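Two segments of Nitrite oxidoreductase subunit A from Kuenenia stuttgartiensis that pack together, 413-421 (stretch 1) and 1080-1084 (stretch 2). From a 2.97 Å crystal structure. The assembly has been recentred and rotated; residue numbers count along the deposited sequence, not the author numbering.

Stretch 1 (413-421) PSYHIQGLK
Stretch 2, residues 1080-1084: GMKFI

A compact contact without cross-stretch hydrogen bonds joins the turn after a weakly bonded helical segment, about 413-416, to a segment containing strand residues Phe1083 and Ile1084, 332 Å² being buried between them, both sides summed, with apolar packing and close backbone passage. The chains run in the same sense, with CA–CA distances of 5.3 Å for Gln418–Met1081, 4.6 Å for Gly419–Lys1082 and 6.2 Å for Leu420–Phe1083. Stretch 1 turns at Gly419 (phi/psi 74/45), held by a hydrogen bond from Leu420 N to Ser414 O (2.8 Å) and a weak bond from Gly419 N to Tyr415 O at 3.3 Å. A CB on Gly419 would lie 2.2 Å from Met1081 O, so the bare glycine permits this approach; its CA stands 3.5 Å from that oxygen in a CA-H...O contact. Gln418 O makes another to Lys1082 CA (3.4 Å), yet sits 2.8 Å from Met1081 O, two acceptors that cannot bond. Phe1083 (-113/154; chi1 m, chi2 -77°) points toward stretch 1: Leu420 CD1 (Leu420 t, p) packs 3.6 Å from its CD2, while Gln418 OE1 (Gln418 m, t, chi3 -6°) meets the ring edge, 3.1 Å from its CZ. Met1081 (-73/70; m, m, m) brings CE to 3.2 Å from Ile417 O and 4.2 Å from Ile417 CG2 (Ile417 m, t). The CA-to-CB bond of Lys1082 (-151/170; p, t, t, t) points away, though CB still touches stretch 1.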

# COMPACT_ATOMS: atom_id res chain seq x y z
N PRO B 413 -7.43 -44.14 -12.81
CA PRO B 413 -6.92 -42.78 -12.99
C PRO B 413 -5.85 -42.37 -11.98
O PRO B 413 -5.41 -41.22 -12.01
CB PRO B 413 -8.18 -41.92 -12.82
CG PRO B 413 -9.02 -42.71 -11.88
CD PRO B 413 -8.77 -44.16 -12.21
N SER B 414 -5.40 -43.28 -11.11
CA SER B 414 -4.37 -42.93 -10.15
C SER B 414 -2.97 -43.19 -10.69
O SER B 414 -2.01 -42.59 -10.19
CB SER B 414 -4.57 -43.72 -8.85
OG SER B 414 -5.60 -43.14 -8.07
N TYR B 415 -2.84 -44.04 -11.70
CA TYR B 415 -1.58 -44.25 -12.39
C TYR B 415 -1.46 -43.41 -13.65
O TYR B 415 -0.41 -42.81 -13.90
CB TYR B 415 -1.40 -45.73 -12.76
CG TYR B 415 -1.09 -46.67 -11.61
CD1 TYR B 415 -1.40 -46.34 -10.30
CD2 TYR B 415 -0.47 -47.89 -11.84
CE1 TYR B 415 -1.12 -47.20 -9.26
CE2 TYR B 415 -0.19 -48.76 -10.81
CZ TYR B 415 -0.51 -48.41 -9.52
OH TYR B 415 -0.23 -49.27 -8.48
N HIS B 416 -2.52 -43.34 -14.45
CA HIS B 416 -2.44 -42.72 -15.77
C HIS B 416 -2.54 -41.20 -15.70
O HIS B 416 -2.01 -40.51 -16.58
CB HIS B 416 -3.55 -43.26 -16.68
CG HIS B 416 -3.38 -44.70 -17.03
ND1 HIS B 416 -2.45 -45.14 -17.95
CD2 HIS B 416 -4.03 -45.81 -16.60
CE1 HIS B 416 -2.53 -46.46 -18.07
NE2 HIS B 416 -3.48 -46.89 -17.25
N ILE B 417 -3.20 -40.65 -14.68
CA ILE B 417 -3.38 -39.21 -14.53
C ILE B 417 -2.53 -38.67 -13.38
O ILE B 417 -1.84 -37.66 -13.53
CB ILE B 417 -4.87 -38.85 -14.35
CG1 ILE B 417 -5.63 -39.03 -15.66
CG2 ILE B 417 -5.01 -37.42 -13.85
CD1 ILE B 417 -7.13 -38.86 -15.53
N GLN B 418 -2.56 -39.34 -12.23
CA GLN B 418 -1.90 -38.84 -11.04
C GLN B 418 -0.50 -39.42 -10.84
O GLN B 418 0.24 -38.92 -9.98
CB GLN B 418 -2.77 -39.11 -9.80
CG GLN B 418 -4.05 -38.27 -9.81
CD GLN B 418 -4.93 -38.49 -8.59
OE1 GLN B 418 -4.64 -39.34 -7.75
NE2 GLN B 418 -5.99 -37.70 -8.48
N GLY B 419 -0.13 -40.45 -11.59
CA GLY B 419 1.23 -40.95 -11.57
C GLY B 419 1.63 -41.74 -10.34
O GLY B 419 2.73 -41.53 -9.81
N LEU B 420 0.77 -42.65 -9.89
CA LEU B 420 1.07 -43.50 -8.75
C LEU B 420 1.98 -44.66 -9.15
O LEU B 420 1.99 -45.10 -10.30
CB LEU B 420 -0.22 -44.03 -8.12
CG LEU B 420 -0.15 -44.75 -6.78
CD1 LEU B 420 0.47 -43.86 -5.72
CD2 LEU B 420 -1.55 -45.19 -6.36
N LYS B 421 2.79 -45.11 -8.19
CA LYS B 421 3.73 -46.20 -8.40
C LYS B 421 3.33 -47.42 -7.57
O LYS B 421 2.65 -47.29 -6.55
CB LYS B 421 5.15 -45.78 -8.02
CG LYS B 421 5.96 -45.19 -9.16
N GLY B 1080 5.38 -32.09 -10.27
CA GLY B 1080 5.03 -33.18 -11.16
C GLY B 1080 3.72 -33.83 -10.78
O GLY B 1080 3.33 -33.85 -9.61
N MET B 1081 3.03 -34.37 -11.78
CA MET B 1081 1.82 -35.16 -11.54
C MET B 1081 2.22 -36.51 -10.96
O MET B 1081 2.10 -37.54 -11.62
CB MET B 1081 1.01 -35.34 -12.82
CG MET B 1081 0.33 -34.08 -13.32
SD MET B 1081 -0.91 -33.44 -12.16
CE MET B 1081 -2.19 -34.68 -12.31
N LYS B 1082 2.71 -36.49 -9.72
CA LYS B 1082 3.22 -37.68 -9.06
C LYS B 1082 3.01 -37.54 -7.56
O LYS B 1082 2.64 -36.47 -7.07
CB LYS B 1082 4.70 -37.90 -9.38
CG LYS B 1082 5.59 -36.78 -8.90
CD LYS B 1082 7.03 -36.97 -9.34
CE LYS B 1082 7.91 -35.81 -8.87
NZ LYS B 1082 9.32 -35.96 -9.32
N PHE B 1083 3.24 -38.63 -6.85
CA PHE B 1083 3.09 -38.67 -5.41
C PHE B 1083 4.44 -38.85 -4.73
O PHE B 1083 5.38 -39.39 -5.32
CB PHE B 1083 2.16 -39.80 -4.97
CG PHE B 1083 0.75 -39.63 -5.43
CD1 PHE B 1083 -0.10 -38.75 -4.78
CD2 PHE B 1083 0.27 -40.35 -6.51
CE1 PHE B 1083 -1.40 -38.59 -5.20
CE2 PHE B 1083 -1.04 -40.19 -6.93
CZ PHE B 1083 -1.87 -39.31 -6.28
N ILE B 1084 4.52 -38.37 -3.49
CA ILE B 1084 5.72 -38.51 -2.67
C ILE B 1084 5.29 -38.77 -1.24
O ILE B 1084 4.13 -38.60 -0.86
CB ILE B 1084 6.62 -37.26 -2.73
CG1 ILE B 1084 5.83 -36.06 -2.22
CG2 ILE B 1084 7.15 -36.99 -4.13
CD1 ILE B 1084 6.69 -34.90 -1.94